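Local coordinates for SVS_variant_AS1 (Streptomyces sp. CWA1, PDB 6TJA), which probably cyclises geranylgeranyl diphosphate to the diterpene spiroviolene, as an engineered, reconstructed ancestor of a bacterial class I terpene cyclase, at residues Q111-A116 with R125-L130; L179-L184 with T242-Y247; A224-D229 with T266-R271. All blocks are in the same frame, centred on the assembly; numbering follows the deposited sequence.

Contact 1 of 3, residues Q111-A116 with R125-L130; sequences QRALEA and RFVPAL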
ATOM      1  N   GLN A 111       1.823  10.081  -2.123  1.00 25.92           N
ATOM      2  CA  GLN A 111       2.269   8.704  -2.406  1.00 26.93           C
ATOM      3  C   GLN A 111       2.895   8.675  -3.825  1.00 26.46           C
ATOM      4  O   GLN A 111       4.012   8.175  -3.957  1.00 24.06           O
ATOM      5  CB  GLN A 111       1.135   7.720  -2.123  1.00 23.93           C
ATOM      6  CG  GLN A 111       1.535   6.273  -2.328  1.00 23.11           C
ATOM      7  CD  GLN A 111       2.546   5.725  -1.347  1.00 24.17           C
ATOM      8  OE1 GLN A 111       2.597   6.121  -0.166  1.00 24.79           O
ATOM      9  NE2 GLN A 111       3.333   4.761  -1.828  1.00 22.30           N
ATOM     10  N   ARG A 112       2.265   9.277  -4.828  1.00 26.77           N
ATOM     11  CA  ARG A 112       2.785   9.269  -6.217  1.00 26.77           C
ATOM     12  C   ARG A 112       4.164   9.942  -6.275  1.00 26.32           C
ATOM     13  O   ARG A 112       5.066   9.365  -6.895  1.00 25.71           O
ATOM     14  CB  ARG A 112       1.793   9.901  -7.192  1.00 26.86           C
ATOM     15  CG  ARG A 112       2.236   9.802  -8.649  1.00 26.80           C
ATOM     16  CD  ARG A 112       2.275   8.361  -9.119  1.00 27.64           C
ATOM     17  NE  ARG A 112       2.931   8.157 -10.394  1.00 26.90           N
ATOM     18  CZ  ARG A 112       3.373   6.983 -10.840  1.00 31.35           C
ATOM     19  NH1 ARG A 112       3.219   5.889 -10.108  1.00 31.17           N
ATOM     20  NH2 ARG A 112       3.928   6.899 -12.043  1.00 31.67           N
ATOM     21  N   ALA A 113       4.342  11.073  -5.602  1.00 28.41           N
ATOM     22  CA  ALA A 113       5.625  11.814  -5.500  1.00 28.24           C
ATOM     23  C   ALA A 113       6.736  10.920  -4.943  1.00 30.21           C
ATOM     24  O   ALA A 113       7.905  11.058  -5.395  1.00 28.70           O
ATOM     25  CB  ALA A 113       5.436  13.034  -4.635  1.00 29.02           C
ATOM     26  N   LEU A 114       6.396  10.059  -3.977  1.00 29.45           N
ATOM     27  CA  LEU A 114       7.355   9.119  -3.333  1.00 30.19           C
ATOM     28  C   LEU A 114       7.823   8.077  -4.360  1.00 30.73           C
ATOM     29  O   LEU A 114       8.984   7.694  -4.284  1.00 29.50           O
ATOM     30  CB  LEU A 114       6.686   8.450  -2.128  1.00 28.54           C
ATOM     31  CG  LEU A 114       7.522   7.402  -1.404  1.00 30.55           C
ATOM     32  CD1 LEU A 114       8.857   7.985  -0.915  1.00 29.90           C
ATOM     33  CD2 LEU A 114       6.739   6.805  -0.234  1.00 31.45           C
ATOM     34  N   GLU A 115       6.938   7.659  -5.270  1.00 28.30           N
ATOM     35  CA  GLU A 115       7.172   6.557  -6.235  1.00 31.10           C
ATOM     36  C   GLU A 115       7.699   7.084  -7.577  1.00 31.31           C
ATOM     37  O   GLU A 115       8.307   6.297  -8.289  1.00 34.81           O
ATOM     38  CB  GLU A 115       5.872   5.790  -6.485  1.00 30.55           C
ATOM     39  CG  GLU A 115       5.370   5.115  -5.229  1.00 31.36           C
ATOM     40  CD  GLU A 115       4.292   4.062  -5.373  1.00 33.21           C
ATOM     41  OE1 GLU A 115       4.410   3.205  -6.276  1.00 34.85           O
ATOM     42  OE2 GLU A 115       3.372   4.064  -4.516  1.00 31.04           O
ATOM     43  N   ALA A 116       7.470   8.340  -7.874  1.00 30.62           N
ATOM     44  CA  ALA A 116       7.865   8.939  -9.121  1.00 34.50           C
ATOM     45  C   ALA A 116       8.626  10.221  -8.921  1.00 34.42           C
ATOM     46  O   ALA A 116       8.071  11.194  -8.558  1.00 38.43           O
ATOM     47  CB  ALA A 116       6.638   9.199  -9.944  1.00 33.94           C
ATOM     48  N   ARG A 125       4.447  22.059   0.082  1.00 43.43           N
ATOM     49  CA  ARG A 125       5.845  22.216   0.563  1.00 45.11           C
ATOM     50  C   ARG A 125       6.348  20.899   1.184  1.00 42.32           C
ATOM     51  O   ARG A 125       7.589  20.740   1.326  1.00 41.69           O
ATOM     52  CB  ARG A 125       5.914  23.391   1.540  1.00 51.12           C
ATOM     53  CG  ARG A 125       5.063  23.223   2.792  1.00 54.99           C
ATOM     54  CD  ARG A 125       5.289  24.386   3.740  1.00 63.40           C
ATOM     55  NE  ARG A 125       4.775  24.139   5.084  1.00 64.88           N
ATOM     56  CZ  ARG A 125       3.495  24.224   5.439  1.00 59.88           C
ATOM     57  NH1 ARG A 125       2.562  24.524   4.548  1.00 56.05           N
ATOM     58  NH2 ARG A 125       3.156  23.985   6.694  1.00 59.37           N
ATOM     59  N   PHE A 126       5.446  19.971   1.540  1.00 36.26           N
ATOM     60  CA  PHE A 126       5.840  18.650   2.081  1.00 33.52           C
ATOM     61  C   PHE A 126       6.440  17.793   0.962  1.00 33.54           C
ATOM     62  O   PHE A 126       7.263  16.937   1.283  1.00 32.65           O
ATOM     63  CB  PHE A 126       4.678  17.990   2.819  1.00 33.38           C
ATOM     64  CG  PHE A 126       4.505  18.589   4.184  1.00 34.13           C
ATOM     65  CD1 PHE A 126       5.391  18.278   5.208  1.00 37.60           C
ATOM     66  CD2 PHE A 126       3.486  19.500   4.438  1.00 36.21           C
ATOM     67  CE1 PHE A 126       5.280  18.888   6.457  1.00 40.38           C
ATOM     68  CE2 PHE A 126       3.366  20.099   5.690  1.00 37.90           C
ATOM     69  CZ  PHE A 126       4.269  19.803   6.693  1.00 37.18           C
ATOM     70  N   VAL A 127       6.070  18.028  -0.304  1.00 29.64           N
ATOM     71  CA  VAL A 127       6.374  17.059  -1.397  1.00 31.10           C
ATOM     72  C   VAL A 127       7.861  17.111  -1.751  1.00 32.36           C
ATOM     73  O   VAL A 127       8.487  16.056  -1.752  1.00 32.15           O
ATOM     74  CB  VAL A 127       5.436  17.197  -2.609  1.00 31.88           C
ATOM     75  CG1 VAL A 127       6.055  16.678  -3.899  1.00 33.19           C
ATOM     76  CG2 VAL A 127       4.114  16.509  -2.319  1.00 32.99           C
ATOM     77  N   PRO A 128       8.488  18.273  -2.054  1.00 32.75           N
ATOM     78  CA  PRO A 128       9.907  18.299  -2.418  1.00 36.09           C
ATOM     79  C   PRO A 128      10.804  17.700  -1.317  1.00 33.82           C
ATOM     80  O   PRO A 128      11.683  16.926  -1.640  1.00 33.57           O
ATOM     81  CB  PRO A 128      10.237  19.794  -2.655  1.00 36.89           C
ATOM     82  CG  PRO A 128       8.867  20.417  -2.942  1.00 36.83           C
ATOM     83  CD  PRO A 128       7.883  19.616  -2.110  1.00 35.87           C
ATOM     84  N   ALA A 129      10.517  18.003  -0.053  1.00 31.70           N
ATOM     85  CA  ALA A 129      11.192  17.400   1.123  1.00 33.85           C
ATOM     86  C   ALA A 129      11.136  15.856   1.068  1.00 35.16           C
ATOM     87  O   ALA A 129      12.213  15.210   1.229  1.00 31.38           O
ATOM     88  CB  ALA A 129      10.568  17.950   2.383  1.00 34.13           C
ATOM     89  N   LEU A 130       9.940  15.281   0.854  1.00 30.46           N
ATOM     90  CA  LEU A 130       9.756  13.811   0.765  1.00 27.91           C
ATOM     91  C   LEU A 130      10.581  13.290  -0.401  1.00 26.78           C
ATOM     92  O   LEU A 130      11.138  12.194  -0.282  1.00 28.26           O
ATOM     93  CB  LEU A 130       8.275  13.433   0.588  1.00 26.81           C
ATOM     94  CG  LEU A 130       8.000  11.929   0.580  1.00 26.87           C
ATOM     95  CD1 LEU A 130       8.478  11.288   1.886  1.00 28.20           C
ATOM     96  CD2 LEU A 130       6.536  11.605   0.356  1.00 27.40           C
TER

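Contact 2 of 3, residues L179-L184 with T242-Y247; sequences LAMRLL and TDQNIY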
ATOM      1  N   LEU A 179      -7.697  -0.922  16.554  1.00 23.44           N
ATOM      2  CA  LEU A 179      -6.359  -1.573  16.534  1.00 25.68           C
ATOM      3  C   LEU A 179      -5.941  -1.767  15.076  1.00 26.64           C
ATOM      4  O   LEU A 179      -4.782  -1.441  14.744  1.00 20.68           O
ATOM      5  CB  LEU A 179      -6.416  -2.899  17.288  1.00 25.07           C
ATOM      6  CG  LEU A 179      -6.696  -2.774  18.780  1.00 27.28           C
ATOM      7  CD1 LEU A 179      -6.767  -4.145  19.415  1.00 28.68           C
ATOM      8  CD2 LEU A 179      -5.642  -1.918  19.478  1.00 27.15           C
ATOM      9  N   ALA A 180      -6.863  -2.203  14.216  1.00 24.18           N
ATOM     10  CA  ALA A 180      -6.577  -2.323  12.764  1.00 26.51           C
ATOM     11  C   ALA A 180      -6.145  -0.957  12.210  1.00 25.25           C
ATOM     12  O   ALA A 180      -5.137  -0.884  11.492  1.00 25.77           O
ATOM     13  CB  ALA A 180      -7.774  -2.879  12.027  1.00 27.61           C
ATOM     14  N   MET A 181      -6.875   0.103  12.552  1.00 24.64           N
ATOM     15  CA  MET A 181      -6.681   1.454  11.986  1.00 23.75           C
ATOM     16  C   MET A 181      -5.342   2.021  12.481  1.00 23.96           C
ATOM     17  O   MET A 181      -4.533   2.516  11.677  1.00 27.12           O
ATOM     18  CB  MET A 181      -7.821   2.370  12.441  1.00 23.89           C
ATOM     19  CG  MET A 181      -7.705   3.756  11.950  1.00 21.70           C
ATOM     20  SD  MET A 181      -8.870   4.894  12.690  1.00 25.59           S
ATOM     21  CE  MET A 181      -8.176   5.098  14.321  1.00 23.55           C
ATOM     22  N   ARG A 182      -5.134   1.941  13.778  1.00 22.76           N
ATOM     23  CA  ARG A 182      -4.017   2.564  14.500  1.00 25.00           C
ATOM     24  C   ARG A 182      -2.711   1.830  14.170  1.00 24.62           C
ATOM     25  O   ARG A 182      -1.647   2.459  14.193  1.00 28.31           O
ATOM     26  CB  ARG A 182      -4.407   2.553  15.976  1.00 26.55           C
ATOM     27  CG  ARG A 182      -3.454   3.303  16.883  1.00 28.62           C
ATOM     28  CD  ARG A 182      -3.489   4.793  16.617  1.00 30.18           C
ATOM     29  NE  ARG A 182      -2.596   5.415  17.581  1.00 32.32           N
ATOM     30  CZ  ARG A 182      -1.920   6.526  17.365  1.00 31.18           C
ATOM     31  NH1 ARG A 182      -2.007   7.148  16.203  1.00 27.57           N
ATOM     32  NH2 ARG A 182      -1.130   6.982  18.314  1.00 34.36           N
ATOM     33  N   LEU A 183      -2.790   0.544  13.865  1.00 25.37           N
ATOM     34  CA  LEU A 183      -1.646  -0.238  13.358  1.00 28.11           C
ATOM     35  C   LEU A 183      -1.055   0.543  12.182  1.00 26.46           C
ATOM     36  O   LEU A 183       0.152   0.580  12.044  1.00 28.01           O
ATOM     37  CB  LEU A 183      -2.186  -1.603  12.947  1.00 30.74           C
ATOM     38  CG  LEU A 183      -1.204  -2.713  12.564  1.00 35.90           C
ATOM     39  CD1 LEU A 183      -0.240  -3.073  13.698  1.00 35.08           C
ATOM     40  CD2 LEU A 183      -2.026  -3.942  12.174  1.00 39.40           C
ATOM     41  N   LEU A 184      -1.908   1.192  11.404  1.00 22.88           N
ATOM     42  CA  LEU A 184      -1.506   1.942  10.196  1.00 22.30           C
ATOM     43  C   LEU A 184      -1.258   3.427  10.509  1.00 22.35           C
ATOM     44  O   LEU A 184      -0.236   3.958  10.039  1.00 21.15           O
ATOM     45  CB  LEU A 184      -2.621   1.734   9.171  1.00 21.45           C
ATOM     46  CG  LEU A 184      -2.828   0.298   8.690  1.00 21.46           C
ATOM     47  CD1 LEU A 184      -3.823   0.275   7.538  1.00 20.99           C
ATOM     48  CD2 LEU A 184      -1.493  -0.330   8.250  1.00 23.13           C
ATOM     49  N   THR A 242     -13.916  11.858  22.443  1.00 55.12           N
ATOM     50  CA  THR A 242     -13.979  12.516  21.100  1.00 62.88           C
ATOM     51  C   THR A 242     -12.784  12.098  20.218  1.00 56.86           C
ATOM     52  O   THR A 242     -13.011  11.727  19.048  1.00 50.29           O
ATOM     53  CB  THR A 242     -13.997  14.049  21.227  1.00 68.50           C
ATOM     54  OG1 THR A 242     -15.223  14.427  21.856  1.00 71.47           O
ATOM     55  CG2 THR A 242     -13.867  14.761  19.895  1.00 71.01           C
ATOM     56  N   ASP A 243     -11.559  12.236  20.740  1.00 52.55           N
ATOM     57  CA  ASP A 243     -10.291  11.870  20.056  1.00 49.74           C
ATOM     58  C   ASP A 243     -10.246  10.337  19.903  1.00 42.18           C
ATOM     59  O   ASP A 243     -10.682   9.611  20.815  1.00 39.91           O
ATOM     60  CB  ASP A 243      -9.090  12.467  20.797  1.00 58.37           C
ATOM     61  CG  ASP A 243      -7.738  12.209  20.137  1.00 74.20           C
ATOM     62  OD1 ASP A 243      -6.903  11.487  20.752  1.00 72.44           O
ATOM     63  OD2 ASP A 243      -7.516  12.734  19.015  1.00 84.00           O
ATOM     64  N   GLN A 244      -9.793   9.841  18.756  1.00 34.32           N
ATOM     65  CA  GLN A 244      -9.709   8.376  18.517  1.00 36.10           C
ATOM     66  C   GLN A 244      -8.384   7.905  19.125  1.00 30.92           C
ATOM     67  O   GLN A 244      -7.352   8.191  18.537  1.00 30.73           O
ATOM     68  CB  GLN A 244      -9.825   8.045  17.031  1.00 34.17           C
ATOM     69  CG  GLN A 244     -11.193   8.345  16.433  1.00 33.97           C
ATOM     70  CD  GLN A 244     -11.111   8.087  14.949  1.00 32.30           C
ATOM     71  OE1 GLN A 244     -11.019   6.944  14.510  1.00 33.58           O
ATOM     72  NE2 GLN A 244     -11.021   9.147  14.171  1.00 28.65           N
ATOM     73  N   ASN A 245      -8.433   7.331  20.321  1.00 27.25           N
ATOM     74  CA  ASN A 245      -7.263   6.735  21.016  1.00 29.72           C
ATOM     75  C   ASN A 245      -7.830   5.550  21.800  1.00 27.80           C
ATOM     76  O   ASN A 245      -9.067   5.472  21.929  1.00 29.40           O
ATOM     77  CB  ASN A 245      -6.506   7.768  21.865  1.00 28.06           C
ATOM     78  CG  ASN A 245      -7.364   8.375  22.961  1.00 29.21           C
ATOM     79  OD1 ASN A 245      -7.792   7.685  23.881  1.00 29.41           O
ATOM     80  ND2 ASN A 245      -7.655   9.658  22.859  1.00 30.18           N
ATOM     81  N   ILE A 246      -6.979   4.668  22.305  1.00 28.97           N
ATOM     82  CA  ILE A 246      -7.411   3.403  22.976  1.00 29.36           C
ATOM     83  C   ILE A 246      -8.347   3.731  24.144  1.00 28.85           C
ATOM     84  O   ILE A 246      -9.371   3.014  24.343  1.00 27.65           O
ATOM     85  CB  ILE A 246      -6.184   2.581  23.415  1.00 29.59           C
ATOM     86  CG1 ILE A 246      -6.612   1.211  23.940  1.00 31.32           C
ATOM     87  CG2 ILE A 246      -5.321   3.345  24.415  1.00 29.07           C
ATOM     88  CD1 ILE A 246      -7.363   0.374  22.924  1.00 31.56           C
ATOM     89  N   TYR A 247      -8.035   4.804  24.864  1.00 28.94           N
ATOM     90  CA  TYR A 247      -8.787   5.222  26.077  1.00 30.46           C
ATOM     91  C   TYR A 247     -10.219   5.606  25.689  1.00 27.67           C
ATOM     92  O   TYR A 247     -11.136   5.024  26.266  1.00 27.41           O
ATOM     93  CB  TYR A 247      -8.023   6.311  26.825  1.00 28.89           C
ATOM     94  CG  TYR A 247      -6.596   5.919  27.088  1.00 30.00           C
ATOM     95  CD1 TYR A 247      -6.277   4.900  27.965  1.00 32.01           C
ATOM     96  CD2 TYR A 247      -5.573   6.482  26.366  1.00 27.69           C
ATOM     97  CE1 TYR A 247      -4.962   4.538  28.194  1.00 30.16           C
ATOM     98  CE2 TYR A 247      -4.265   6.112  26.557  1.00 27.35           C
ATOM     99  CZ  TYR A 247      -3.949   5.157  27.489  1.00 28.06           C
ATOM    100  OH  TYR A 247      -2.636   4.788  27.628  1.00 31.45           O
TER

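Contact 3 of 3, residues A224-D229 with T266-R271; sequences AALDND and TKLRDR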
ATOM      1  N   ALA A 224       4.219   0.054  19.939  1.00 26.41           N
ATOM      2  CA  ALA A 224       4.702   1.441  19.726  1.00 27.50           C
ATOM      3  C   ALA A 224       3.510   2.395  19.595  1.00 26.48           C
ATOM      4  O   ALA A 224       3.580   3.507  20.146  1.00 27.48           O
ATOM      5  CB  ALA A 224       5.571   1.549  18.487  1.00 28.40           C
ATOM      6  N   ALA A 225       2.497   2.009  18.821  1.00 24.69           N
ATOM      7  CA  ALA A 225       1.239   2.770  18.653  1.00 25.39           C
ATOM      8  C   ALA A 225       0.572   3.002  20.015  1.00 23.96           C
ATOM      9  O   ALA A 225       0.145   4.101  20.287  1.00 27.24           O
ATOM     10  CB  ALA A 225       0.299   2.036  17.730  1.00 27.48           C
ATOM     11  N   LEU A 226       0.419   1.970  20.821  1.00 26.63           N
ATOM     12  CA  LEU A 226      -0.311   2.049  22.116  1.00 25.77           C
ATOM     13  C   LEU A 226       0.576   2.780  23.127  1.00 28.58           C
ATOM     14  O   LEU A 226       0.043   3.477  23.996  1.00 28.86           O
ATOM     15  CB  LEU A 226      -0.662   0.627  22.566  1.00 25.75           C
ATOM     16  CG  LEU A 226      -1.697  -0.117  21.729  1.00 25.29           C
ATOM     17  CD1 LEU A 226      -1.907  -1.501  22.299  1.00 28.46           C
ATOM     18  CD2 LEU A 226      -3.015   0.620  21.670  1.00 25.48           C
ATOM     19  N   ASP A 227       1.898   2.640  23.021  1.00 29.17           N
ATOM     20  CA  ASP A 227       2.829   3.494  23.806  1.00 31.63           C
ATOM     21  C   ASP A 227       2.611   4.949  23.373  1.00 30.10           C
ATOM     22  O   ASP A 227       2.540   5.806  24.257  1.00 29.54           O
ATOM     23  CB  ASP A 227       4.266   2.955  23.751  1.00 32.50           C
ATOM     24  CG  ASP A 227       4.419   1.680  24.566  1.00 32.16           C
ATOM     25  OD1 ASP A 227       3.449   1.309  25.269  1.00 31.75           O
ATOM     26  OD2 ASP A 227       5.462   1.040  24.464  1.00 30.98           O
ATOM     27  N   ASN A 228       2.428   5.228  22.080  1.00 31.56           N
ATOM     28  CA  ASN A 228       2.149   6.614  21.615  1.00 32.30           C
ATOM     29  C   ASN A 228       0.774   7.074  22.147  1.00 34.06           C
ATOM     30  O   ASN A 228       0.697   8.233  22.581  1.00 32.67           O
ATOM     31  CB  ASN A 228       2.358   6.792  20.106  1.00 35.22           C
ATOM     32  CG  ASN A 228       3.825   6.739  19.715  1.00 41.89           C
ATOM     33  OD1 ASN A 228       4.690   7.081  20.514  1.00 42.42           O
ATOM     34  ND2 ASN A 228       4.122   6.277  18.508  1.00 40.70           N
ATOM     35  N   ASP A 229      -0.270   6.231  22.210  1.00 34.01           N
ATOM     36  CA  ASP A 229      -1.571   6.683  22.786  1.00 32.93           C
ATOM     37  C   ASP A 229      -1.360   7.081  24.259  1.00 34.18           C
ATOM     38  O   ASP A 229      -2.049   7.992  24.737  1.00 34.30           O
ATOM     39  CB  ASP A 229      -2.671   5.632  22.678  1.00 30.92           C
ATOM     40  CG  ASP A 229      -3.255   5.441  21.298  1.00 29.24           C
ATOM     41  OD1 ASP A 229      -2.742   6.079  20.349  1.00 31.24           O
ATOM     42  OD2 ASP A 229      -4.259   4.685  21.203  1.00 26.90           O
ATOM     43  N   THR A 266      -3.450  -0.903  29.441  1.00 29.17           N
ATOM     44  CA  THR A 266      -2.094  -1.357  29.825  1.00 30.98           C
ATOM     45  C   THR A 266      -2.081  -2.882  29.730  1.00 30.88           C
ATOM     46  O   THR A 266      -1.057  -3.461  29.242  1.00 25.49           O
ATOM     47  CB  THR A 266      -1.699  -0.805  31.203  1.00 35.03           C
ATOM     48  OG1 THR A 266      -1.745   0.604  31.000  1.00 36.82           O
ATOM     49  CG2 THR A 266      -0.332  -1.267  31.683  1.00 32.84           C
ATOM     50  N   LYS A 267      -3.178  -3.486  30.145  1.00 29.34           N
ATOM     51  CA  LYS A 267      -3.349  -4.903  30.108  1.00 30.78           C
ATOM     52  C   LYS A 267      -3.253  -5.472  28.704  1.00 28.26           C
ATOM     53  O   LYS A 267      -2.478  -6.324  28.448  1.00 25.61           O
ATOM     54  CB  LYS A 267      -4.641  -5.301  30.767  1.00 32.08           C
ATOM     55  CG  LYS A 267      -4.537  -5.471  32.251  1.00 37.93           C
ATOM     56  CD  LYS A 267      -5.851  -5.927  32.819  1.00 39.59           C
ATOM     57  CE  LYS A 267      -6.089  -5.359  34.180  1.00 44.11           C
ATOM     58  NZ  LYS A 267      -6.454  -6.426  35.119  1.00 50.81           N
ATOM     59  N   LEU A 268      -4.040  -4.962  27.795  1.00 28.61           N
ATOM     60  CA  LEU A 268      -3.998  -5.477  26.468  1.00 31.19           C
ATOM     61  C   LEU A 268      -2.680  -5.203  25.722  1.00 28.27           C
ATOM     62  O   LEU A 268      -2.252  -6.003  24.972  1.00 27.73           O
ATOM     63  CB  LEU A 268      -5.249  -5.117  25.693  1.00 34.19           C
ATOM     64  CG  LEU A 268      -5.527  -3.681  25.396  1.00 38.25           C
ATOM     65  CD1 LEU A 268      -4.682  -3.229  24.242  1.00 44.11           C
ATOM     66  CD2 LEU A 268      -6.991  -3.501  25.117  1.00 41.15           C
ATOM     67  N   ARG A 269      -2.046  -4.089  26.004  1.00 26.92           N
ATOM     68  CA  ARG A 269      -0.759  -3.670  25.380  1.00 28.45           C
ATOM     69  C   ARG A 269       0.321  -4.638  25.867  1.00 27.13           C
ATOM     70  O   ARG A 269       1.096  -5.156  25.040  1.00 29.87           O
ATOM     71  CB  ARG A 269      -0.492  -2.190  25.707  1.00 29.56           C
ATOM     72  CG  ARG A 269       0.856  -1.637  25.260  1.00 29.87           C
ATOM     73  CD  ARG A 269       1.896  -1.924  26.310  1.00 31.51           C
ATOM     74  NE  ARG A 269       3.211  -1.355  26.032  1.00 33.35           N
ATOM     75  CZ  ARG A 269       4.331  -1.786  26.592  1.00 31.20           C
ATOM     76  NH1 ARG A 269       4.301  -2.792  27.449  1.00 29.67           N
ATOM     77  NH2 ARG A 269       5.481  -1.215  26.286  1.00 34.82           N
ATOM     78  N   ASP A 270       0.311  -4.924  27.165  1.00 26.20           N
ATOM     79  CA  ASP A 270       1.258  -5.857  27.808  1.00 27.43           C
ATOM     80  C   ASP A 270       1.042  -7.277  27.254  1.00 28.74           C
ATOM     81  O   ASP A 270       2.026  -7.971  26.990  1.00 26.57           O
ATOM     82  CB  ASP A 270       1.109  -5.785  29.323  1.00 27.99           C
ATOM     83  CG  ASP A 270       1.717  -4.553  29.975  1.00 25.27           C
ATOM     84  OD1 ASP A 270       2.309  -3.712  29.267  1.00 25.71           O
ATOM     85  OD2 ASP A 270       1.562  -4.442  31.191  1.00 24.19           O
ATOM     86  N   ARG A 271      -0.202  -7.684  27.037  1.00 29.85           N
ATOM     87  CA  ARG A 271      -0.490  -9.012  26.455  1.00 30.90           C
ATOM     88  C   ARG A 271       0.190  -9.088  25.075  1.00 28.79           C
ATOM     89  O   ARG A 271       0.818 -10.113  24.780  1.00 27.34           O
ATOM     90  CB  ARG A 271      -2.003  -9.244  26.445  1.00 35.75           C
ATOM     91  CG  ARG A 271      -2.380 -10.517  25.709  1.00 44.13           C
ATOM     92  CD  ARG A 271      -3.861 -10.775  25.545  1.00 43.66           C
ATOM     93  NE  ARG A 271      -4.639 -10.677  26.772  1.00 44.30           N
ATOM     94  CZ  ARG A 271      -5.714 -11.418  27.038  1.00 33.75           C
ATOM     95  NH1 ARG A 271      -6.070 -12.386  26.232  1.00 29.83           N
ATOM     96  NH2 ARG A 271      -6.398 -11.224  28.143  1.00 35.62           N
TER

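Contact 1 of 3, residues Q111-A116 with R125-L130
Ala113 and Val127 face each other with their CA atoms 6.7 Å apart, and Leu114 and Leu130 keep the same CA spacing, so the last turn of helix 100-115 lies against the first turns of helix 126-140. These consecutive helices of the all-helical class I terpene synthase fold are linked by a short loop, and the side chains that touch between the segments are all apolar. Ala113 carries only a methyl, and its CB meets the CG1 branch of Val127 at 3.8 Å; that branch stands anti to the valine N (chi1 156°), which turns it to the alanine. A turn further along, Leu130 sends its CD2 methyl against CB of Leu114, at 4.0 Å. The touch thus falls at the root of the Leu114 side chain, whose own branch runs on to His153 of helix 143-169. All four side chains are buried, but they share a modest area through just these two touches. The Leu114 carbonyl is held by Arg138 further along helix 126-140.

Behind this face, helix 100-115 has a polar link of its own. Gln111 NE2 donates to Glu115 OE2 at 2.8 Å, nearly straight (171°), with the oxygen in the amide plane but met on the anti side of the carboxylate. Glu115 OE1 also pairs with Arg147, and Gln111 OE1 bonds to His153, tying this side to helix 143-169. Arg112 bridges Glu218 of the second subunit. Leu130 packs on Trp82, so helix 143-169 lies against one helix of the pair and helix 70-91 against the other.

Contact 2 of 3, residues L179-L184 with T242-Y247
The Gln244 amide meets Met181 through its carbonyl oxygen, while Ile246, which reaches Leu179, lays CG2 over the centre of one face of the Tyr247 ring, 3.6 Å above the plane. Gln244 OE1 lies 3.4 Å from Met181 CE and 3.5 Å from Met181 SD, and the two side chains cross at about a right angle. The methionine, anti about its first two torsions, bends only at chi3 (74°), which folds the methyl in beside the oxygen. This oxygen has its true polar partner in Asn166, and NE2 bonds to Gln163 O, so helix 143-169 fixes the amide and Met181 merely packs on it.

In bacterial class I terpene synthases an arginine upstream of the NSE motif senses the substrate diphosphate; Arg182, on helix 175-185, has the expected position and is probably that residue. Its NH2 is salt-bridged to Asp229 OD1, which ties helix 175-185 to helix 211-231.

Leu179 CD2 touches Ile246 CD1 more loosely, at 4.5 Å. Ile246 opens helix 246-254, and Asn245 occupies the N-cap, its OD1 accepting from Ser248 N. Its ND2 donates to Asp243 OD1 at 2.9 Å, held in the amide plane, which sets the rotation of the capping side chain.

Contact 3 of 3, residues A224-D229 with T266-R271
Arg269 starts out with CG anti to its N and then bends sharply at chi2 (-86°), which swings its guanidinium across to Asp227, whose own CG lies anti to the carbonyl carbon. The two flat groups end nearly coplanar, and the grip is side-on. NH2 of Arg269 donates to the syn lone pair of Asp227 OD2 at 2.9 Å, almost straight (176°), while Arg269 NE reaches Asp227 OD1 at 2.8 Å along a more bent line. Arg269 NH1 bridges Asp270 OD1 at 2.8 Å and also bonds to Tyr14 O, so the buried cation is shared by two carboxylates and a backbone carbonyl. An alanine in place of Arg269 would probably leave the buried carboxylate of Asp227 without its mate, and Asp270 short of one as well.

Alongside the salt bridge the contact is apolar: Leu226 CD1 lies 3.8 Å from both Arg269 CB and Leu268 CD1. The segments are antiparallel (156°), their axes approaching to 10.3 Å. By sequence Asn228 and Ser232 probably belong to the NSE motif, which binds magnesium in related enzymes. Helix 211-231 pairs with helix 258-283, with Asp227 also resting on helix 289-309 and Asp270 reaching Ser337 in a loop.

All three contacts are made by buried residues, but they differ in place and chemistry. Contact 1 lies farthest from the middle of the chain, about 19 Å from its centre, and its touching side chains are purely apolar. Contacts 2 and 3 sit nearer: contact 2 mixes a loose apolar touch with a methionine packed on an amide oxygen, and contact 3 alone carries a salt bridge across its segments. Their centres are about 11 Å apart and they join directly: Asp229 in helix 211-231 bridges Arg182 and probably accepts from Ile246 N. Contact 1 stands on the opposite side of the chain's centre from contact 3. The second subunit reaches contacts 1 and 2, but not contact 3.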